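Local coordinates for protein arabinogalactan endo-1,4-beta-galactosidase (Ignisphaera aggregans, PDB 7OSK) that probably hydrolyses internal beta-1,4-galactosidic linkages of arabinogalactan through its family 53 glycoside hydrolase domain, a calcium-binding TIM barrel from a hyperthermophilic archaeon, at residues His136-Trp140 and Pro150-Ala154; Leu161-Tyr166 and Leu212-Ala216; Ile192-Leu197 and Phe209-Leu213; Ser254-Ile258 and Tyr284-Leu289. Numbering follows the deposited sequence.

Contact 1: residues His136-Trp140 and Pro150-Ala154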
# COMPACT_ATOMS: atom_id res chain seq x y z
N HIS A 136 3.15 -8.80 4.17
CA HIS A 136 3.10 -9.62 2.96
C HIS A 136 3.12 -11.10 3.29
O HIS A 136 2.72 -11.93 2.47
CB HIS A 136 4.27 -9.27 2.03
CG HIS A 136 4.11 -7.97 1.30
ND1 HIS A 136 4.44 -7.81 -0.02
CD2 HIS A 136 3.63 -6.77 1.72
CE1 HIS A 136 4.18 -6.57 -0.39
NE2 HIS A 136 3.69 -5.92 0.65
N TYR A 137 3.57 -11.44 4.50
CA TYR A 137 3.78 -12.82 4.90
C TYR A 137 4.62 -13.55 3.85
O TYR A 137 4.31 -14.65 3.42
CB TYR A 137 2.44 -13.53 5.13
CG TYR A 137 1.70 -13.00 6.34
CD1 TYR A 137 2.13 -13.32 7.63
CD2 TYR A 137 0.59 -12.18 6.21
CE1 TYR A 137 1.48 -12.84 8.75
CE2 TYR A 137 -0.08 -11.70 7.33
CZ TYR A 137 0.37 -12.03 8.59
OH TYR A 137 -0.29 -11.55 9.70
N SER A 138 5.70 -12.88 3.46
CA SER A 138 6.67 -13.40 2.51
C SER A 138 8.00 -12.72 2.82
O SER A 138 8.02 -11.69 3.49
CB SER A 138 6.23 -13.12 1.07
OG SER A 138 7.20 -13.57 0.14
N ASP A 139 9.10 -13.28 2.34
CA ASP A 139 10.41 -12.67 2.56
C ASP A 139 10.65 -11.55 1.56
O ASP A 139 11.55 -10.73 1.75
CB ASP A 139 11.53 -13.71 2.46
CG ASP A 139 11.69 -14.52 3.74
OD1 ASP A 139 11.34 -14.02 4.83
OD2 ASP A 139 12.18 -15.67 3.65
N TRP A 140 9.85 -11.50 0.50
CA TRP A 140 9.97 -10.43 -0.47
C TRP A 140 8.62 -10.14 -1.13
O TRP A 140 7.58 -10.44 -0.55
CB TRP A 140 11.03 -10.78 -1.52
CG TRP A 140 11.82 -9.60 -2.02
CD1 TRP A 140 12.22 -8.50 -1.31
CD2 TRP A 140 12.31 -9.41 -3.36
NE1 TRP A 140 12.92 -7.64 -2.12
CE2 TRP A 140 12.99 -8.17 -3.38
CE3 TRP A 140 12.24 -10.16 -4.53
CZ2 TRP A 140 13.60 -7.67 -4.53
CZ3 TRP A 140 12.84 -9.66 -5.68
CH2 TRP A 140 13.51 -8.43 -5.67
N PRO A 150 7.73 -17.58 3.50
CA PRO A 150 9.08 -17.22 3.95
C PRO A 150 10.01 -18.44 4.03
O PRO A 150 9.52 -19.56 4.17
CB PRO A 150 8.84 -16.62 5.34
CG PRO A 150 7.45 -16.07 5.26
CD PRO A 150 6.69 -17.01 4.37
N LYS A 151 11.31 -18.22 3.91
CA LYS A 151 12.29 -19.30 3.83
C LYS A 151 12.17 -20.30 4.98
O LYS A 151 12.37 -21.50 4.79
CB LYS A 151 13.71 -18.73 3.81
CG LYS A 151 14.08 -18.03 2.52
CD LYS A 151 15.45 -17.39 2.60
CE LYS A 151 15.40 -15.97 3.13
NZ LYS A 151 15.01 -15.86 4.56
N ALA A 152 11.83 -19.81 6.17
CA ALA A 152 11.76 -20.65 7.35
C ALA A 152 10.40 -21.33 7.50
O ALA A 152 10.24 -22.23 8.32
CB ALA A 152 12.07 -19.83 8.59
N TRP A 153 9.44 -20.90 6.69
CA TRP A 153 8.09 -21.47 6.72
C TRP A 153 7.87 -22.45 5.57
O TRP A 153 6.83 -23.11 5.50
CB TRP A 153 7.04 -20.35 6.64
CG TRP A 153 7.06 -19.38 7.79
CD1 TRP A 153 7.98 -19.33 8.80
CD2 TRP A 153 6.13 -18.32 8.04
NE1 TRP A 153 7.67 -18.30 9.66
CE2 TRP A 153 6.54 -17.67 9.22
CE3 TRP A 153 4.98 -17.87 7.38
CZ2 TRP A 153 5.85 -16.59 9.75
CZ3 TRP A 153 4.30 -16.79 7.91
CH2 TRP A 153 4.73 -16.16 9.09
N ALA A 154 8.85 -22.54 4.69
CA ALA A 154 8.72 -23.28 3.43
C ALA A 154 8.33 -24.75 3.61
O ALA A 154 7.49 -25.26 2.87
CB ALA A 154 10.03 -23.20 2.65

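Contact 2: residues Leu161-Tyr166 and Leu212-Ala216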
# COMPACT_ATOMS: atom_id res chain seq x y z
N LEU A 161 2.41 -24.33 10.32
CA LEU A 161 2.34 -23.04 9.63
C LEU A 161 1.32 -22.12 10.30
O LEU A 161 1.55 -20.92 10.41
CB LEU A 161 1.99 -23.24 8.15
CG LEU A 161 1.99 -22.00 7.26
CD1 LEU A 161 3.35 -21.31 7.26
CD2 LEU A 161 1.57 -22.37 5.85
N VAL A 162 0.20 -22.69 10.72
CA VAL A 162 -0.81 -21.93 11.45
C VAL A 162 -0.21 -21.37 12.73
O VAL A 162 -0.47 -20.23 13.11
CB VAL A 162 -2.05 -22.79 11.79
CG1 VAL A 162 -3.05 -21.99 12.62
CG2 VAL A 162 -2.72 -23.30 10.53
N GLU A 163 0.59 -22.19 13.40
CA GLU A 163 1.27 -21.78 14.62
C GLU A 163 2.31 -20.70 14.31
O GLU A 163 2.65 -19.89 15.18
CB GLU A 163 1.94 -22.98 15.30
CG GLU A 163 2.27 -22.76 16.77
CD GLU A 163 1.03 -22.75 17.65
OE1 GLU A 163 0.43 -23.83 17.85
OE2 GLU A 163 0.65 -21.67 18.14
N ALA A 164 2.80 -20.69 13.08
CA ALA A 164 3.84 -19.75 12.67
C ALA A 164 3.26 -18.36 12.39
O ALA A 164 3.79 -17.36 12.86
CB ALA A 164 4.58 -20.27 11.45
N VAL A 165 2.18 -18.31 11.61
CA VAL A 165 1.57 -17.03 11.27
C VAL A 165 1.04 -16.33 12.52
O VAL A 165 1.10 -15.11 12.63
CB VAL A 165 0.42 -17.19 10.25
CG1 VAL A 165 0.97 -17.55 8.89
CG2 VAL A 165 -0.60 -18.22 10.72
N TYR A 166 0.52 -17.12 13.46
CA TYR A 166 -0.01 -16.55 14.69
C TYR A 166 1.11 -15.98 15.56
O TYR A 166 1.08 -14.80 15.93
CB TYR A 166 -0.79 -17.59 15.49
CG TYR A 166 -1.22 -17.08 16.85
CD1 TYR A 166 -2.37 -16.31 16.99
CD2 TYR A 166 -0.47 -17.35 17.99
CE1 TYR A 166 -2.77 -15.83 18.23
CE2 TYR A 166 -0.86 -16.88 19.23
CZ TYR A 166 -2.01 -16.12 19.34
OH TYR A 166 -2.40 -15.64 20.57
N LEU A 212 -5.32 -20.06 7.87
CA LEU A 212 -4.16 -19.19 7.98
C LEU A 212 -4.58 -17.73 8.08
O LEU A 212 -3.96 -16.95 8.81
CB LEU A 212 -3.23 -19.38 6.77
CG LEU A 212 -2.52 -20.74 6.70
CD1 LEU A 212 -1.77 -20.88 5.38
CD2 LEU A 212 -1.57 -20.92 7.87
N LEU A 213 -5.62 -17.36 7.35
CA LEU A 213 -6.11 -15.99 7.38
C LEU A 213 -6.67 -15.68 8.76
O LEU A 213 -6.39 -14.62 9.33
CB LEU A 213 -7.18 -15.79 6.30
CG LEU A 213 -7.22 -14.44 5.57
CD1 LEU A 213 -5.88 -14.11 4.93
CD2 LEU A 213 -8.31 -14.46 4.52
N LYS A 214 -7.45 -16.60 9.31
CA LYS A 214 -8.00 -16.45 10.65
C LYS A 214 -6.91 -16.42 11.72
O LYS A 214 -7.00 -15.67 12.69
CB LYS A 214 -8.98 -17.58 10.96
CG LYS A 214 -10.35 -17.43 10.30
CD LYS A 214 -11.27 -18.58 10.69
CE LYS A 214 -12.67 -18.38 10.14
NZ LYS A 214 -13.56 -19.53 10.46
N ALA A 215 -5.89 -17.25 11.54
CA ALA A 215 -4.80 -17.37 12.50
C ALA A 215 -4.07 -16.04 12.70
O ALA A 215 -3.75 -15.65 13.82
CB ALA A 215 -3.82 -18.43 12.06
N ALA A 216 -3.81 -15.35 11.59
CA ALA A 216 -3.18 -14.04 11.65
C ALA A 216 -4.08 -13.05 12.36
O ALA A 216 -3.63 -12.28 13.20
CB ALA A 216 -2.86 -13.55 10.25

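Contact 3: residues Ile192-Leu197 and Phe209-Leu213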
# COMPACT_ATOMS: atom_id res chain seq x y z
N ILE A 192 -4.33 -10.59 -1.85
CA ILE A 192 -4.49 -12.02 -1.62
C ILE A 192 -5.63 -12.60 -2.47
O ILE A 192 -6.38 -13.46 -2.01
CB ILE A 192 -4.76 -12.30 -0.13
CG1 ILE A 192 -5.87 -11.40 0.40
CG2 ILE A 192 -3.49 -12.07 0.69
CD1 ILE A 192 -6.66 -12.01 1.54
N ASN A 193 -5.74 -12.13 -3.71
CA ASN A 193 -6.76 -12.61 -4.63
C ASN A 193 -6.71 -14.13 -4.78
O ASN A 193 -7.71 -14.82 -4.59
CB ASN A 193 -6.58 -11.96 -6.01
CG ASN A 193 -6.69 -10.45 -5.96
OD1 ASN A 193 -6.20 -9.80 -5.03
ND2 ASN A 193 -7.35 -9.87 -6.96
N ASN A 194 -5.52 -14.64 -5.10
CA ASN A 194 -5.31 -16.07 -5.27
C ASN A 194 -4.78 -16.68 -3.98
O ASN A 194 -4.10 -17.72 -4.00
CB ASN A 194 -4.35 -16.33 -6.43
CG ASN A 194 -4.86 -15.76 -7.74
OD1 ASN A 194 -6.06 -15.74 -7.99
ND2 ASN A 194 -3.95 -15.27 -8.57
N GLY A 195 -5.09 -16.04 -2.86
CA GLY A 195 -4.61 -16.48 -1.57
C GLY A 195 -3.20 -16.01 -1.29
O GLY A 195 -2.65 -15.18 -2.02
N PHE A 196 -2.61 -16.55 -0.23
CA PHE A 196 -1.23 -16.24 0.15
C PHE A 196 -0.58 -17.49 0.73
O PHE A 196 -1.27 -18.48 1.00
CB PHE A 196 -1.17 -15.08 1.17
CG PHE A 196 -1.73 -15.40 2.55
CD1 PHE A 196 -2.80 -16.26 2.71
CD2 PHE A 196 -1.17 -14.82 3.68
CE1 PHE A 196 -3.31 -16.54 3.98
CE2 PHE A 196 -1.67 -15.09 4.94
CZ PHE A 196 -2.74 -15.95 5.09
N LEU A 197 0.73 -17.44 0.92
CA LEU A 197 1.48 -18.57 1.46
C LEU A 197 1.27 -19.84 0.63
O LEU A 197 0.81 -20.86 1.15
CB LEU A 197 1.07 -18.82 2.92
CG LEU A 197 1.47 -17.75 3.93
CD1 LEU A 197 0.79 -17.99 5.26
CD2 LEU A 197 2.98 -17.72 4.09
N PHE A 209 -6.59 -21.96 3.49
CA PHE A 209 -6.44 -20.53 3.25
C PHE A 209 -7.13 -19.73 4.36
O PHE A 209 -6.56 -18.77 4.89
CB PHE A 209 -7.02 -20.18 1.87
CG PHE A 209 -7.08 -18.70 1.58
CD1 PHE A 209 -6.12 -17.83 2.06
CD2 PHE A 209 -8.10 -18.19 0.80
CE1 PHE A 209 -6.19 -16.47 1.78
CE2 PHE A 209 -8.18 -16.84 0.51
CZ PHE A 209 -7.22 -15.98 1.00
N VAL A 210 -8.34 -20.14 4.73
CA VAL A 210 -9.11 -19.44 5.76
C VAL A 210 -8.52 -19.67 7.15
O VAL A 210 -8.59 -18.80 8.02
CB VAL A 210 -10.58 -19.88 5.75
CG1 VAL A 210 -11.33 -19.34 6.97
CG2 VAL A 210 -11.26 -19.40 4.48
N GLY A 211 -7.96 -20.86 7.37
CA GLY A 211 -7.33 -21.17 8.63
C GLY A 211 -6.14 -20.26 8.89
O GLY A 211 -5.97 -19.75 10.00
N LEU A 212 -5.32 -20.06 7.87
CA LEU A 212 -4.16 -19.19 7.98
C LEU A 212 -4.58 -17.73 8.08
O LEU A 212 -3.96 -16.95 8.81
CB LEU A 212 -3.23 -19.38 6.77
CG LEU A 212 -2.52 -20.74 6.70
CD1 LEU A 212 -1.77 -20.88 5.38
CD2 LEU A 212 -1.57 -20.92 7.87
N LEU A 213 -5.62 -17.36 7.35
CA LEU A 213 -6.11 -15.99 7.38
C LEU A 213 -6.67 -15.68 8.76
O LEU A 213 -6.39 -14.62 9.33
CB LEU A 213 -7.18 -15.79 6.30
CG LEU A 213 -7.22 -14.44 5.57
CD1 LEU A 213 -5.88 -14.11 4.93
CD2 LEU A 213 -8.31 -14.46 4.52

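Contact 4: residues Ser254-Ile258 and Tyr284-Leu289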
# COMPACT_ATOMS: atom_id res chain seq x y z
N SER A 254 -13.46 -12.61 9.94
CA SER A 254 -13.89 -11.30 10.40
C SER A 254 -12.86 -10.24 10.04
O SER A 254 -11.69 -10.34 10.40
CB SER A 254 -14.12 -11.32 11.91
OG SER A 254 -12.96 -11.73 12.61
N PHE A 255 -13.30 -9.23 9.30
CA PHE A 255 -12.45 -8.11 8.92
C PHE A 255 -13.30 -6.86 8.79
O PHE A 255 -14.52 -6.94 8.72
CB PHE A 255 -11.71 -8.41 7.62
CG PHE A 255 -12.61 -8.63 6.44
CD1 PHE A 255 -13.30 -9.82 6.29
CD2 PHE A 255 -12.78 -7.64 5.49
CE1 PHE A 255 -14.13 -10.03 5.22
CE2 PHE A 255 -13.61 -7.85 4.40
CZ PHE A 255 -14.29 -9.04 4.27
N ASP A 256 -12.64 -5.71 8.73
CA ASP A 256 -13.34 -4.42 8.77
C ASP A 256 -13.27 -3.69 7.43
O ASP A 256 -14.23 -3.03 7.03
CB ASP A 256 -12.76 -3.54 9.87
CG ASP A 256 -12.78 -4.22 11.23
OD1 ASP A 256 -13.87 -4.31 11.84
OD2 ASP A 256 -11.70 -4.66 11.69
N VAL A 257 -12.13 -3.81 6.75
CA VAL A 257 -11.88 -3.01 5.55
C VAL A 257 -11.65 -3.88 4.32
O VAL A 257 -10.97 -4.90 4.37
CB VAL A 257 -10.65 -2.10 5.74
CG1 VAL A 257 -10.52 -1.12 4.59
CG2 VAL A 257 -10.73 -1.36 7.06
N ILE A 258 -12.24 -3.45 3.20
CA ILE A 258 -11.98 -4.04 1.90
C ILE A 258 -11.07 -3.11 1.11
O ILE A 258 -11.51 -2.06 0.64
CB ILE A 258 -13.27 -4.29 1.10
CG1 ILE A 258 -14.16 -5.29 1.84
CG2 ILE A 258 -12.96 -4.81 -0.30
CD1 ILE A 258 -15.60 -5.29 1.38
N TYR A 284 -22.15 -5.16 0.94
CA TYR A 284 -21.41 -5.35 2.19
C TYR A 284 -21.50 -4.14 3.11
O TYR A 284 -21.51 -3.00 2.65
CB TYR A 284 -19.94 -5.65 1.89
CG TYR A 284 -19.72 -6.77 0.89
CD1 TYR A 284 -20.08 -8.07 1.20
CD2 TYR A 284 -19.16 -6.52 -0.35
CE1 TYR A 284 -19.89 -9.09 0.30
CE2 TYR A 284 -18.96 -7.54 -1.26
CZ TYR A 284 -19.33 -8.82 -0.93
OH TYR A 284 -19.13 -9.85 -1.82
N ASP A 285 -21.57 -4.41 4.41
CA ASP A 285 -21.51 -3.36 5.43
C ASP A 285 -20.09 -3.31 5.99
O ASP A 285 -19.86 -3.60 7.16
CB ASP A 285 -22.53 -3.60 6.54
CG ASP A 285 -23.86 -2.88 6.30
OD1 ASP A 285 -23.85 -1.75 5.77
OD2 ASP A 285 -24.91 -3.46 6.64
N LYS A 286 -19.15 -2.96 5.12
CA LYS A 286 -17.75 -2.81 5.51
C LYS A 286 -17.14 -1.61 4.81
O LYS A 286 -17.71 -1.07 3.86
CB LYS A 286 -16.96 -4.08 5.18
CG LYS A 286 -17.38 -5.28 6.01
CD LYS A 286 -16.58 -6.51 5.64
CE LYS A 286 -17.01 -7.71 6.46
NZ LYS A 286 -16.83 -7.48 7.92
N LYS A 287 -15.96 -1.20 5.28
CA LYS A 287 -15.30 -0.01 4.75
C LYS A 287 -14.59 -0.30 3.43
O LYS A 287 -14.21 -1.43 3.14
CB LYS A 287 -14.31 0.54 5.77
CG LYS A 287 -14.95 1.01 7.07
CD LYS A 287 -15.91 2.18 6.84
CE LYS A 287 -16.74 2.49 8.08
NZ LYS A 287 -15.89 2.87 9.24
N ILE A 288 -14.42 0.76 2.64
CA ILE A 288 -13.83 0.66 1.31
C ILE A 288 -12.56 1.50 1.25
O ILE A 288 -12.59 2.70 1.51
CB ILE A 288 -14.81 1.15 0.23
CG1 ILE A 288 -16.22 0.59 0.48
CG2 ILE A 288 -14.30 0.76 -1.16
CD1 ILE A 288 -16.30 -0.92 0.48
N LEU A 289 -11.45 0.86 0.90
CA LEU A 289 -10.14 1.51 0.89
C LEU A 289 -9.39 1.25 -0.41
O LEU A 289 -9.52 0.19 -1.02
CB LEU A 289 -9.31 1.01 2.08
CG LEU A 289 -7.86 1.50 2.19
CD1 LEU A 289 -7.82 2.99 2.49
CD2 LEU A 289 -7.11 0.72 3.25

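Contact 1: residues His136-Trp140 and Pro150-Ala154
Neither segment here is regular helix or strand: H136-W140 and P150-A154 are two parts of the long loop that follows strand 130-135 of the TIM barrel and leads to helix 158-178, and they come closest at S138 and P150, whose CA atoms are 4.7 Å apart. Within the second segment the chain turns back on itself, with W153 N donating to P150 O at 2.9 Å. The pyrrolidine ring of P150 packs against the backbone of the first segment, its CG 3.9 Å from S138 CA and its CD 3.5 Å from Y137 O. At one end of the contact, the rings of Y137 and W153 touch, Y137 CD1 approaching the edge of the indole at CZ3 (4.1 Å); the Y137 hydroxyl reaches on to T169 of helix 158-178, against which W153 also packs. At the other end lies the polar part. D139, buried and pointing across, binds the start of the P150-W153 turn, linking both parts of the loop, while K151 forms a further salt bridge with D98. One carboxylate oxygen, D139 OD2, accepts both from the backbone K151 N at 2.7 Å, almost in line, and from K151 NZ in a 3.0 Å salt bridge.

Contact 2: residues Leu161-Tyr166 and Leu212-Ala216
Helices 158-178 and 206-223, neighbours in the outer layer of the TIM barrel, pack side by side, their local axes 8.3 Å apart at closest approach and running in roughly the same direction with a crossing angle of -33°. The small residue A215 is consistent with this spacing. Its CA-to-CB bond points toward the other helix, and its methyl group sits between two valines one turn apart: A215 CB lies 3.7 Å from V162 CG1 and 3.5 Å from V165 CG2. The larger bump is L212, one turn before A215. Its forked end enters the hollow between L161, V162 and V165, with CD1 3.7 Å from L161 CD2, and CD2 3.7 Å from V162 CG2 and 4.0 Å from V165 CG2. Beyond the valines, Y166 flanks A215, and its hydroxyl goes on to bond D222 farther along helix 206-223. The fit between the segments is made by aliphatic shape, and it finishes where the Y166 ring turns its edge to the backbone, CD1 lying 3.5 Å from A215 O.

Contact 3: residues Ile192-Leu197 and Phe209-Leu213
This is a hydrophobic contact between a loop and a helix within one beta-alpha unit of the TIM barrel: I192-L197 belongs to the loop that leaves strand 185-188, and F209-L213 to helix 206-223, to which that loop leads. A type I turn from I192 to G195 bends the loop, after which the chain runs past the helix. Much of the contact gathers round the F209 ring. G195 CA sits over its face, 3.9 Å from the centroid in a CH-pi contact, at a positive phi (82°) that glycine adopts readily; I192 CD1 meets the same ring at CZ, 4.0 Å away. The F196 and F209 rings touch rim to rim rather than stacking, with CD1 of F196 3.5 Å from CE1 of F209 and the planes at 67°. F196 also reaches across to the next turn of the helix, its CZ 3.6 Å from L213 CD1 and 3.9 Å from L212 CB. Farther along, L197 CD1 meets L212 CD1 at 3.9 Å. The neighbours complete the layer: L197 and L212 also pack on helix 158-178, F209 and L213 on helix 238-250, and I192 on strand 228-234.

Contact 4: residues Ser254-Ile258 and Tyr284-Leu289
I258, K286 and K287 lose the most surface where strands 257-261 and 287-293, adjacent parallel strands of the TIM barrel, begin to pair. I258 bonds the two residues flanking its bridge partner I288: its N donates to K287 O (2.8 Å), and its O accepts from L289 N (2.9 Å). Its side chain lies on the opposite sheet face from V257 and K287, and its CD1 packs against Y284 CD2 at 4.1 Å and K286 CB at 4.2 Å, beneath helices 238-250 and 270-283. K287 extends the ladder backwards, its N bonding D256 O at 3.1 Å, while its side chain leads away. K286, just before the strand, stretches over the F255 ring face, with CE 3.9 Å and NZ 4.5 Å from the centroid, in CH-pi and cation-pi contact. K286 NZ also donates to F255 O at a short 2.5 Å. A lysine whose charge meets both an aromatic face and a carbonyl oxygen thus ties the strand approaches together, adding side-chain bonding to the backbone ladder.

Overall arrangement
All four contacts belong to the single family 53 TIM barrel, whose eight parallel strands lie in sequence order. Contact 1 closes before contacts 2 and 3 open; these two end on the same helix, 206-223, where they share L212 and L213, and contact 4 follows. Contacts 1, 2 and 3 form one continuous cluster, their centres 10 to 13 Å apart, around the third and fourth beta-alpha units, with Y137 and W153 of contact 1 touching residues of both others. Contact 4 stands apart, its centre 17 to 26 Å from the rest without touching them. Loop and helix packing thus joins the third and fourth units, and strand pairing the sixth and seventh, all away from the calcium site.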